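Structural protein ORF273 (Acidianus two-tailed virus, PDB 4ART) is a virion structural protein with a new fold, stable to heat and acid, whose precise role in the virus particle is not established. Local coordinates at residues D33-E36 with N37-K41; D115-K118 with F119-K123; S164-A168 with L169-Q173; N192-E195 with R196-E200; N259-C263 with L264-R268. All coordinates share one frame; numbering follows the deposited sequence.

Contact 1. Residues D33-E36 with N37-K41; sequences DIVE and NEIEK
Val-35 and Ile-39, one helical turn apart, lie side by side and point the same way, and Glu-36 and Glu-40 repeat that relation next to them. In the apolar pair the branch CG1 of Val-35 comes 4.0 Å from CG1 of Ile-39, alongside and not end-on. Val-35 sends CG1 opposite its own backbone nitrogen (chi1 169°), which lays that methyl near its carbonyl carbon and therefore on the side of the following turn, where Ile-39 waits. CG1 of Ile-39 also rests 3.3 Å from O of Val-35, the same oxygen that accepts the nearly straight bond from N of Ile-39 at 3.0 Å.

The acidic pair is less comfortable. OE2 of Glu-36 stands 3.2 Å from OE2 of Glu-40, two acceptor oxygens of like charge, between which no hydrogen bond is assigned, and the carboxylate planes are turned 69° apart. Such closeness would be eased if one of the two were protonated, which is plausible for an acid-stable protein but not proved by the geometry. OE2 of Glu-40 is in any case held by N of Phe-258. Along another flank, Lys-41 reaches back to Glu-38 in a salt bridge, NZ of Lys-41 to OE1 of Glu-38 at 3.4 Å, whose hydrogen bond is weak.

Helix 23-44 thus lays one flank on the large mixed sheet: Val-35 packs on Ile-141, Ala-143 and Val-157 of strands 139-146 and 154-161, Ile-39 on Val-145 and Leu-155, and Ile-34 on Ile-61 of strand 58-62. Toward strand 247-253, Asp-33 bonds the hydroxyl of Tyr-251 and Glu-40 meets Trp-253.

Contact 2. Residues D115-K118 with F119-K123; sequences DILK and FYLEK
The ring of Phe-119 folds back over the preceding turn and meets Asp-115 and Lys-118, both on the same side of its plane, making this the dense part of the contact. O of Asp-115 sits over that face of the ring, 2.9 Å above its plane and displaced toward the rim, with CG of Phe-119 as its nearest ring atom at 3.0 Å. The same oxygen takes the backbone bond from N of Phe-119 at 2.8 Å. With CG of Phe-119 set opposite its carbonyl carbon (chi1 -60°), the ring is swung toward the earlier turn and comes to lie alongside the Asp-115 side chain; the carboxylate and ring planes differ by just 11°, and CB of Asp-115 is 3.8 Å from CE2 of Phe-119. Lys-118 approaches the ring at a slant, its CE 3.5 Å from CE1 of Phe-119. The buried leucines belong to the packed part too: CG of Leu-117 and CD1 of Leu-121 are 4.0 Å apart, two side chains running alongside each other.

The looser side begins at the partly exposed Lys-118 and Asp-115. NZ of Lys-118 makes a long salt bridge of 3.7 Å with OD1 of Asp-115, and a glycerol, probably from the crystallisation liquor, lies close to the lysine. Glu-122 runs beside the Lys-118 chain, but its OE1 is bonded to N of Thr-134.

Helix 113-123 is enclosed by its neighbours: Phe-119 stacks edge-to-face with Phe-90 of strand 87-96 and touches Ile-162, Ile-116 reaches Leu-165 of helix 162-168, Leu-121 packs on Val-175 of helix 171-179, and both leucines press on Phe-191 of helix 188-201.

Contact 3. Residues S164-A168 with L169-Q173; sequences SLARA and LRIPQ
Ala-166 and Ile-171 are joined through both backbone and side chain where one helix stops and the next begins. Backbone bonds hold the corner. O of Ala-166 accepts from N of Ile-171 at 2.9 Å, a reach of five residues, while N of Arg-170 bonds to O of Arg-167 at 3.0 Å, its donor lying well above the carbonyl plane, 69° out of it. With the positive phi of Arg-170 (65°), these two bonds back into the last turn define a Schellman motif. N of Leu-169 keeps the ordinary helical bond to O of Leu-165 at 3.1 Å and adds a weak one to O of Ala-166. Arg-170 is at the same time the N-cap residue of the following helix.

The apolar contacts are few and light. CB of Ala-166 faces CB of Ile-171 at 4.2 Å, the six-to-one pairing expected across a Schellman turn. CG of Leu-165 and CD1 of Leu-169 are 4.3 Å apart. Pro-172, in the first turn of its helix, lays its CD 3.3 Å from O of Ala-166, and its CG meets CG of Arg-167 at 4.2 Å, the two side chains crossing at about a right angle.

Beyond the turn, Gln-202 clasps this corner through its side-chain amide, bonding O of Leu-169 and NH1 of Arg-170. Helix 113-123 covers the inner side, with Tyr-120 against Ala-166, Ile-171 and Pro-172. Leu-165 rests on Leu-110 and Pro-111, and Leu-169 on Phe-243, so the corner between helices 162-168 and 171-179 is wedged among helices and connecting loops.

Contact 4. Residues N192-E195 with R196-E200; sequences NDIE and RIVAE
Arg-196 leaves its helix with CG opposite the backbone nitrogen (chi1 -177°) and then bends at chi3 (88°), and this hook carries its guanidinium back over the preceding turn to Asp-193. There NH1 of Arg-196 lies 3.7 Å from OD1 of Asp-193, a long salt bridge in which the two flat groups are turned 70° against each other. NH1 is also 3.3 Å from O of Asp-193, but the angle is too poor for a hydrogen bond. The stronger partner of the guanidinium is Glu-201, which forms a salt bridge with NE.

On another flank, CG2 of Ile-194 meets CG2 of Val-198 at 4.1 Å. CG2 of Val-198 also comes 3.3 Å from O of Ile-194, which accepts N of Val-198 at 3.1 Å. The bond from N of Ile-197 to O of Asp-193 is weak, at 3.4 Å.

Glu-195 gives OE2 to the hydroxyl of Ser-114, and Glu-200 bonds Thr-209 of the second subunit. The i to i+4 bonding passes into a wider pi-type turn at 197-200 near the end of helix 188-201, which packs on helices 113-123 and 171-179 and, through Glu-200, on the second subunit.

Contact 5. Residues N259-C263 with L264-R268; sequences NKIDC and LKLER
OD2 of Asp-262 is gripped by two backbone amides at the start of a short helix: N of Lys-265 at 3.2 Å and, more weakly, N of Leu-264 at 2.9 Å, where the N-H points well off the oxygen (125°). Asp-262 is the N-cap residue, and its carboxylate caps the first turn. The bond from Lys-265 reaches OD2 on its anti side, 20° out of the carboxylate plane. Placing CG opposite the backbone nitrogen (chi1 -173°) turns the acid toward these amides, and its negative charge would also suit the positive end of the helix dipole. CB of Asp-262 and CB of Lys-265 come within 3.9 Å, so the capping side chain is flanked by the aliphatic start of the lysine.

The carbonyl of Asp-262 starts the helical ladder by accepting from N of Leu-266 at 3.0 Å. The next rung, from N of Glu-267 to O of Cys-263, is weak at 3.4 Å. CG of Glu-267 lies 3.3 Å from that same oxygen, so the glutamate folds back over the turn.

Apolar contact is slight: Ile-261 sets CG2 4.5 Å from CD1 of Leu-266 and CD1 4.3 Å from CG of Lys-265.

Cys-263, in the first turn, is tied to Cys-250 by a disulfide and so fastens helix 263-266 to strand 247-253. Strand 258-261, one of the two edge strands of the large sheet within this chain, pairs antiparallel with that strand through Asn-259 with Glu-252 and Ile-261 with Cys-250. Leu-266 and Glu-267 reach across to Phe-102, Leu-103 and Ile-106 of helix 99-108.

In the fold
Contacts 2, 3 and 4 form one helical cluster, with the centres of 2 and 3 10 Å apart and each 13 Å from that of 4. Ile-171 joins contact 3 to both others: its CG2 is 3.5 Å from CD2 of Tyr-120 and its CG1 3.8 Å from CG1 of Val-198, while CD1 of Leu-117 meets CG2 of Ile-194 at 3.7 Å between contacts 2 and 4. Contacts 1 and 5 lie at the sheet and meet where OD1 of Asp-33 approaches NZ of Lys-260 at 4.2 Å. A glycerol about 3 Å from the Lys-118 side chain and a sulfate about 4 Å from that of Glu-195 probably come from the crystallisation liquor. Contact 4 alone reaches the second subunit.

Contact 1. Residues D33-E36 with N37-K41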
# COMPACT_ATOMS: atom_id res chain seq x y z
N ASP A 33 -24.89 4.96 4.61
CA ASP A 33 -25.91 3.93 4.40
C ASP A 33 -25.88 3.39 2.95
O ASP A 33 -26.07 2.18 2.75
CB ASP A 33 -27.30 4.42 4.80
CG ASP A 33 -27.44 4.69 6.29
OD1 ASP A 33 -26.61 4.16 7.08
OD2 ASP A 33 -28.35 5.46 6.68
N ILE A 34 -25.59 4.27 1.96
CA ILE A 34 -25.44 3.86 0.55
C ILE A 34 -24.28 2.85 0.44
O ILE A 34 -24.44 1.79 -0.15
CB ILE A 34 -25.29 5.09 -0.42
CG1 ILE A 34 -26.64 5.87 -0.55
CG2 ILE A 34 -24.77 4.65 -1.81
CD1 ILE A 34 -26.47 7.36 -1.00
N VAL A 35 -23.12 3.16 1.07
CA VAL A 35 -21.93 2.27 1.06
C VAL A 35 -22.27 0.97 1.78
O VAL A 35 -22.11 -0.09 1.21
CB VAL A 35 -20.64 2.97 1.60
CG1 VAL A 35 -19.51 1.95 1.84
CG2 VAL A 35 -20.18 4.07 0.67
N GLU A 36 -22.80 1.05 3.01
CA GLU A 36 -23.21 -0.12 3.80
C GLU A 36 -24.14 -1.05 3.04
O GLU A 36 -23.92 -2.26 3.07
CB GLU A 36 -23.85 0.32 5.11
CG GLU A 36 -24.38 -0.82 5.96
CD GLU A 36 -25.89 -0.88 6.08
OE1 GLU A 36 -26.52 0.18 6.31
OE2 GLU A 36 -26.44 -2.00 6.00
N ASN A 37 -25.18 -0.50 2.38
CA ASN A 37 -26.17 -1.27 1.63
C ASN A 37 -25.55 -2.04 0.50
O ASN A 37 -25.95 -3.17 0.24
CB ASN A 37 -27.30 -0.39 1.11
CG ASN A 37 -28.40 -0.16 2.12
OD1 ASN A 37 -28.86 -1.08 2.81
ND2 ASN A 37 -28.88 1.08 2.19
N GLU A 38 -24.55 -1.43 -0.15
CA GLU A 38 -23.83 -2.03 -1.24
C GLU A 38 -22.89 -3.15 -0.73
O GLU A 38 -22.95 -4.24 -1.28
CB GLU A 38 -23.11 -0.95 -2.06
CG GLU A 38 -22.48 -1.44 -3.37
CD GLU A 38 -23.34 -2.21 -4.36
OE1 GLU A 38 -24.58 -2.01 -4.40
OE2 GLU A 38 -22.76 -3.01 -5.12
N ILE A 39 -22.05 -2.90 0.31
CA ILE A 39 -21.16 -3.94 0.86
C ILE A 39 -22.01 -5.16 1.29
O ILE A 39 -21.67 -6.29 0.96
CB ILE A 39 -20.26 -3.46 2.05
CG1 ILE A 39 -19.60 -2.06 1.84
CG2 ILE A 39 -19.23 -4.53 2.46
CD1 ILE A 39 -18.64 -1.88 0.68
N GLU A 40 -23.13 -4.90 2.00
CA GLU A 40 -24.07 -5.91 2.46
C GLU A 40 -24.57 -6.76 1.28
O GLU A 40 -24.42 -7.99 1.32
CB GLU A 40 -25.24 -5.24 3.19
CG GLU A 40 -26.12 -6.17 3.98
CD GLU A 40 -27.33 -5.42 4.49
OE1 GLU A 40 -28.27 -5.21 3.69
OE2 GLU A 40 -27.31 -5.01 5.67
N LYS A 41 -25.09 -6.09 0.20
CA LYS A 41 -25.60 -6.70 -1.04
C LYS A 41 -24.54 -7.60 -1.67
O LYS A 41 -24.86 -8.71 -2.08
CB LYS A 41 -26.02 -5.60 -2.04
CG LYS A 41 -26.82 -6.09 -3.23
CD LYS A 41 -26.90 -5.05 -4.35
CE LYS A 41 -25.83 -5.26 -5.40
NZ LYS A 41 -25.97 -4.32 -6.54

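Contact 2. Residues D115-K118 with F119-K123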
# COMPACT_ATOMS: atom_id res chain seq x y z
N ASP A 115 -4.76 10.55 -5.57
CA ASP A 115 -6.20 10.75 -5.69
C ASP A 115 -6.66 12.14 -5.27
O ASP A 115 -7.36 12.78 -6.05
CB ASP A 115 -6.98 9.66 -4.90
CG ASP A 115 -7.11 8.33 -5.63
OD1 ASP A 115 -6.93 8.30 -6.84
OD2 ASP A 115 -7.40 7.32 -4.97
N ILE A 116 -6.27 12.61 -4.09
CA ILE A 116 -6.68 13.96 -3.58
C ILE A 116 -6.18 15.07 -4.47
O ILE A 116 -6.91 16.01 -4.75
CB ILE A 116 -6.30 14.22 -2.10
CG1 ILE A 116 -6.65 13.06 -1.24
CG2 ILE A 116 -6.82 15.56 -1.50
CD1 ILE A 116 -5.44 12.62 -0.75
N LEU A 117 -4.92 14.97 -4.91
CA LEU A 117 -4.34 15.95 -5.81
C LEU A 117 -5.12 15.95 -7.13
O LEU A 117 -5.49 17.02 -7.60
CB LEU A 117 -2.86 15.60 -6.08
CG LEU A 117 -2.12 16.61 -6.95
CD1 LEU A 117 -2.10 17.99 -6.31
CD2 LEU A 117 -0.73 16.12 -7.31
N LYS A 118 -5.38 14.76 -7.72
CA LYS A 118 -6.14 14.62 -8.97
C LYS A 118 -7.54 15.23 -8.80
O LYS A 118 -7.96 16.06 -9.60
CB LYS A 118 -6.25 13.13 -9.37
CG LYS A 118 -7.21 12.84 -10.53
CD LYS A 118 -7.21 11.37 -10.93
CE LYS A 118 -8.11 10.49 -10.12
NZ LYS A 118 -7.84 9.05 -10.39
N PHE A 119 -8.24 14.84 -7.74
CA PHE A 119 -9.58 15.32 -7.40
C PHE A 119 -9.59 16.85 -7.19
O PHE A 119 -10.47 17.49 -7.74
CB PHE A 119 -10.15 14.56 -6.18
CG PHE A 119 -10.30 13.04 -6.33
CD1 PHE A 119 -10.44 12.45 -7.58
CD2 PHE A 119 -10.39 12.21 -5.21
CE1 PHE A 119 -10.63 11.06 -7.71
CE2 PHE A 119 -10.58 10.81 -5.35
CZ PHE A 119 -10.69 10.25 -6.60
N TYR A 120 -8.60 17.42 -6.48
CA TYR A 120 -8.52 18.88 -6.27
C TYR A 120 -8.28 19.60 -7.58
O TYR A 120 -9.00 20.55 -7.89
CB TYR A 120 -7.44 19.30 -5.23
CG TYR A 120 -7.21 20.81 -5.22
CD1 TYR A 120 -8.01 21.65 -4.45
CD2 TYR A 120 -6.23 21.40 -6.02
CE1 TYR A 120 -7.86 23.04 -4.50
CE2 TYR A 120 -6.04 22.78 -6.05
CZ TYR A 120 -6.86 23.60 -5.29
OH TYR A 120 -6.69 24.97 -5.35
N LEU A 121 -7.25 19.16 -8.36
CA LEU A 121 -6.92 19.77 -9.64
C LEU A 121 -8.12 19.86 -10.57
O LEU A 121 -8.40 20.93 -11.11
CB LEU A 121 -5.75 19.06 -10.32
CG LEU A 121 -4.35 19.28 -9.72
CD1 LEU A 121 -3.38 18.31 -10.31
CD2 LEU A 121 -3.85 20.71 -9.92
N GLU A 122 -8.85 18.76 -10.72
CA GLU A 122 -10.02 18.67 -11.59
C GLU A 122 -11.21 19.49 -11.12
O GLU A 122 -11.94 20.05 -11.94
CB GLU A 122 -10.41 17.22 -11.83
CG GLU A 122 -9.38 16.57 -12.70
CD GLU A 122 -9.42 15.08 -12.93
OE1 GLU A 122 -10.30 14.37 -12.39
OE2 GLU A 122 -8.59 14.62 -13.74
N LYS A 123 -11.40 19.55 -9.80
CA LYS A 123 -12.47 20.33 -9.18
C LYS A 123 -12.17 21.82 -9.36
O LYS A 123 -13.11 22.57 -9.54
CB LYS A 123 -12.66 19.96 -7.68
CG LYS A 123 -14.06 20.19 -7.18
CD LYS A 123 -14.21 19.97 -5.68
CE LYS A 123 -15.62 20.29 -5.28
NZ LYS A 123 -15.94 19.85 -3.89

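Contact 3. Residues S164-A168 with L169-Q173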
# COMPACT_ATOMS: atom_id res chain seq x y z
N SER A 164 -11.48 20.19 2.00
CA SER A 164 -10.96 20.33 3.37
C SER A 164 -9.66 19.59 3.48
O SER A 164 -8.69 20.15 3.99
CB SER A 164 -11.97 19.78 4.38
OG SER A 164 -12.80 20.84 4.81
N LEU A 165 -9.63 18.36 2.97
CA LEU A 165 -8.43 17.55 2.95
C LEU A 165 -7.31 18.20 2.12
O LEU A 165 -6.18 18.27 2.59
CB LEU A 165 -8.78 16.15 2.40
CG LEU A 165 -7.77 15.08 2.67
CD1 LEU A 165 -7.33 15.06 4.15
CD2 LEU A 165 -8.34 13.74 2.31
N ALA A 166 -7.64 18.68 0.91
CA ALA A 166 -6.66 19.33 0.02
C ALA A 166 -6.03 20.55 0.70
O ALA A 166 -4.82 20.73 0.62
CB ALA A 166 -7.32 19.73 -1.31
N ARG A 167 -6.86 21.38 1.41
CA ARG A 167 -6.42 22.56 2.13
C ARG A 167 -5.46 22.20 3.25
O ARG A 167 -4.45 22.86 3.39
CB ARG A 167 -7.62 23.34 2.70
CG ARG A 167 -8.29 24.24 1.68
CD ARG A 167 -9.24 25.24 2.33
NE ARG A 167 -10.40 24.60 2.94
CZ ARG A 167 -11.52 24.30 2.29
NH1 ARG A 167 -11.63 24.57 0.99
NH2 ARG A 167 -12.54 23.74 2.93
N ALA A 168 -5.76 21.16 4.05
CA ALA A 168 -4.90 20.70 5.15
C ALA A 168 -3.57 20.16 4.63
O ALA A 168 -2.57 20.21 5.35
CB ALA A 168 -5.61 19.63 5.97
N LEU A 169 -3.56 19.64 3.40
CA LEU A 169 -2.38 19.10 2.74
C LEU A 169 -1.60 20.21 2.05
O LEU A 169 -0.54 19.95 1.48
CB LEU A 169 -2.77 17.99 1.73
CG LEU A 169 -3.09 16.63 2.34
CD1 LEU A 169 -3.78 15.72 1.32
CD2 LEU A 169 -1.81 15.98 2.93
N ARG A 170 -2.14 21.45 2.08
CA ARG A 170 -1.60 22.69 1.48
C ARG A 170 -1.56 22.59 -0.04
O ARG A 170 -0.86 23.38 -0.70
CB ARG A 170 -0.23 23.10 2.06
CG ARG A 170 -0.21 23.41 3.57
CD ARG A 170 1.16 23.88 4.05
NE ARG A 170 1.56 25.16 3.44
CZ ARG A 170 2.45 25.30 2.47
NH1 ARG A 170 3.07 24.23 1.96
NH2 ARG A 170 2.74 26.50 1.99
N ILE A 171 -2.35 21.66 -0.60
CA ILE A 171 -2.44 21.47 -2.04
C ILE A 171 -2.78 22.78 -2.79
O ILE A 171 -2.08 23.05 -3.76
CB ILE A 171 -3.29 20.23 -2.43
CG1 ILE A 171 -2.53 18.93 -2.13
CG2 ILE A 171 -3.69 20.28 -3.91
CD1 ILE A 171 -3.36 17.66 -2.10
N PRO A 172 -3.77 23.62 -2.38
CA PRO A 172 -4.06 24.84 -3.15
C PRO A 172 -2.89 25.80 -3.30
O PRO A 172 -2.68 26.32 -4.40
CB PRO A 172 -5.23 25.47 -2.38
CG PRO A 172 -5.88 24.32 -1.71
CD PRO A 172 -4.73 23.48 -1.27
N GLN A 173 -2.13 26.03 -2.19
CA GLN A 173 -0.94 26.90 -2.15
C GLN A 173 0.17 26.37 -3.05
O GLN A 173 0.81 27.17 -3.74
CB GLN A 173 -0.39 27.04 -0.72
CG GLN A 173 -1.37 27.62 0.27
CD GLN A 173 -2.09 26.57 1.08
OE1 GLN A 173 -2.72 25.64 0.55
NE2 GLN A 173 -2.13 26.79 2.40

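Contact 4. Residues N192-E195 with R196-E200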
# COMPACT_ATOMS: atom_id res chain seq x y z
N ASN A 192 3.43 15.18 -11.30
CA ASN A 192 4.47 14.53 -10.51
C ASN A 192 5.28 15.48 -9.64
O ASN A 192 5.55 15.16 -8.48
CB ASN A 192 5.36 13.65 -11.41
CG ASN A 192 4.64 12.45 -11.98
OD1 ASN A 192 3.65 11.94 -11.42
ND2 ASN A 192 5.12 11.97 -13.11
N ASP A 193 5.67 16.65 -10.20
CA ASP A 193 6.42 17.70 -9.50
C ASP A 193 5.63 18.20 -8.31
O ASP A 193 6.21 18.34 -7.23
CB ASP A 193 6.77 18.89 -10.43
CG ASP A 193 7.79 18.57 -11.50
OD1 ASP A 193 8.64 17.68 -11.27
OD2 ASP A 193 7.76 19.24 -12.57
N ILE A 194 4.31 18.43 -8.49
CA ILE A 194 3.44 18.87 -7.40
C ILE A 194 3.31 17.77 -6.35
O ILE A 194 3.50 18.03 -5.16
CB ILE A 194 2.05 19.40 -7.89
CG1 ILE A 194 2.24 20.62 -8.81
CG2 ILE A 194 1.10 19.74 -6.70
CD1 ILE A 194 1.05 20.85 -9.69
N GLU A 195 3.03 16.54 -6.79
CA GLU A 195 2.89 15.38 -5.93
C GLU A 195 4.11 15.19 -5.00
O GLU A 195 3.95 14.96 -3.79
CB GLU A 195 2.61 14.13 -6.79
CG GLU A 195 2.45 12.90 -5.93
CD GLU A 195 1.39 11.91 -6.31
OE1 GLU A 195 1.46 11.35 -7.42
OE2 GLU A 195 0.72 11.46 -5.36
N ARG A 196 5.33 15.30 -5.56
CA ARG A 196 6.59 15.17 -4.83
C ARG A 196 6.70 16.19 -3.67
O ARG A 196 7.09 15.82 -2.56
CB ARG A 196 7.77 15.31 -5.81
CG ARG A 196 9.15 15.13 -5.19
CD ARG A 196 10.25 15.69 -6.07
NE ARG A 196 10.48 17.12 -5.78
CZ ARG A 196 10.07 18.13 -6.55
NH1 ARG A 196 9.45 17.90 -7.70
NH2 ARG A 196 10.31 19.39 -6.18
N ILE A 197 6.38 17.48 -3.93
CA ILE A 197 6.40 18.55 -2.92
C ILE A 197 5.40 18.26 -1.77
O ILE A 197 5.77 18.40 -0.60
CB ILE A 197 6.11 19.95 -3.54
CG1 ILE A 197 7.18 20.30 -4.63
CG2 ILE A 197 6.03 21.05 -2.44
CD1 ILE A 197 6.89 21.63 -5.47
N VAL A 198 4.16 17.90 -2.12
CA VAL A 198 3.06 17.64 -1.17
C VAL A 198 3.40 16.47 -0.25
O VAL A 198 3.27 16.60 0.97
CB VAL A 198 1.66 17.45 -1.88
CG1 VAL A 198 0.54 17.08 -0.91
CG2 VAL A 198 1.29 18.64 -2.76
N ALA A 199 3.88 15.35 -0.84
CA ALA A 199 4.09 14.10 -0.10
C ALA A 199 5.45 13.87 0.51
O ALA A 199 5.54 13.15 1.51
CB ALA A 199 3.73 12.94 -0.99
N GLU A 200 6.50 14.38 -0.13
CA GLU A 200 7.90 14.08 0.24
C GLU A 200 8.77 15.27 0.63
O GLU A 200 9.92 15.05 1.04
CB GLU A 200 8.59 13.40 -0.95
CG GLU A 200 7.92 12.14 -1.45
CD GLU A 200 8.58 11.64 -2.71
OE1 GLU A 200 9.63 10.98 -2.59
OE2 GLU A 200 8.05 11.88 -3.81

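Contact 5. Residues N259-C263 with L264-R268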
# COMPACT_ATOMS: atom_id res chain seq x y z
N ASN A 259 -25.59 -4.22 11.09
CA ASN A 259 -26.36 -3.53 12.12
C ASN A 259 -25.46 -2.41 12.67
O ASN A 259 -24.27 -2.64 12.94
CB ASN A 259 -26.79 -4.50 13.24
CG ASN A 259 -27.21 -3.84 14.53
OD1 ASN A 259 -28.13 -3.00 14.56
ND2 ASN A 259 -26.53 -4.18 15.62
N LYS A 260 -26.02 -1.19 12.82
CA LYS A 260 -25.33 0.01 13.30
C LYS A 260 -24.66 -0.29 14.64
O LYS A 260 -25.19 -1.05 15.44
CB LYS A 260 -26.33 1.15 13.54
CG LYS A 260 -26.88 1.87 12.31
CD LYS A 260 -28.24 2.54 12.67
CE LYS A 260 -28.80 3.53 11.66
NZ LYS A 260 -28.96 2.95 10.30
N ILE A 261 -23.50 0.31 14.87
CA ILE A 261 -22.79 0.19 16.14
C ILE A 261 -21.97 1.47 16.35
O ILE A 261 -21.54 2.09 15.37
CB ILE A 261 -21.96 -1.15 16.24
CG1 ILE A 261 -21.57 -1.48 17.70
CG2 ILE A 261 -20.76 -1.17 15.30
CD1 ILE A 261 -20.63 -2.74 17.91
N ASP A 262 -21.76 1.88 17.62
CA ASP A 262 -20.90 3.01 17.92
C ASP A 262 -19.46 2.62 17.54
O ASP A 262 -19.01 1.53 17.89
CB ASP A 262 -20.96 3.39 19.40
CG ASP A 262 -20.19 4.67 19.65
OD1 ASP A 262 -20.64 5.73 19.16
OD2 ASP A 262 -19.05 4.59 20.17
N CYS A 263 -18.74 3.51 16.85
CA CYS A 263 -17.37 3.29 16.39
C CYS A 263 -16.43 3.14 17.53
O CYS A 263 -15.46 2.38 17.41
CB CYS A 263 -16.91 4.40 15.46
SG CYS A 263 -17.78 4.43 13.89
N LEU A 264 -16.67 3.90 18.59
CA LEU A 264 -15.79 3.80 19.76
C LEU A 264 -16.05 2.52 20.53
O LEU A 264 -15.10 1.95 21.06
CB LEU A 264 -15.80 5.08 20.60
CG LEU A 264 -15.41 6.34 19.79
CD1 LEU A 264 -15.70 7.59 20.55
CD2 LEU A 264 -13.95 6.29 19.33
N LYS A 265 -17.29 1.98 20.46
CA LYS A 265 -17.60 0.68 21.06
C LYS A 265 -16.84 -0.39 20.25
O LYS A 265 -16.27 -1.31 20.83
CB LYS A 265 -19.12 0.42 21.04
CG LYS A 265 -19.57 -0.89 21.69
CD LYS A 265 -19.76 -0.78 23.21
CE LYS A 265 -20.07 -2.11 23.86
NZ LYS A 265 -20.45 -1.95 25.29
N LEU A 266 -16.76 -0.20 18.92
CA LEU A 266 -16.08 -1.07 17.96
C LEU A 266 -14.61 -1.35 18.29
O LEU A 266 -14.20 -2.50 18.21
CB LEU A 266 -16.20 -0.49 16.54
CG LEU A 266 -15.79 -1.40 15.41
CD1 LEU A 266 -16.54 -2.67 15.49
CD2 LEU A 266 -16.03 -0.75 14.09
N GLU A 267 -13.83 -0.30 18.65
CA GLU A 267 -12.40 -0.42 18.98
C GLU A 267 -12.15 -1.30 20.21
O GLU A 267 -11.03 -1.77 20.39
CB GLU A 267 -11.71 0.96 19.15
CG GLU A 267 -12.31 2.10 18.33
CD GLU A 267 -11.58 2.59 17.10
OE1 GLU A 267 -10.33 2.54 17.07
OE2 GLU A 267 -12.26 3.11 16.18
N ARG A 268 -13.19 -1.58 21.01
CA ARG A 268 -13.10 -2.44 22.19
C ARG A 268 -13.25 -3.93 21.84
O ARG A 268 -12.97 -4.78 22.69
CB ARG A 268 -14.20 -2.06 23.21
CG ARG A 268 -14.29 -0.58 23.55
CD ARG A 268 -15.27 -0.23 24.67
NE ARG A 268 -15.10 -1.02 25.90
CZ ARG A 268 -14.07 -0.90 26.74
NH1 ARG A 268 -13.09 -0.05 26.49
NH2 ARG A 268 -14.02 -1.65 27.84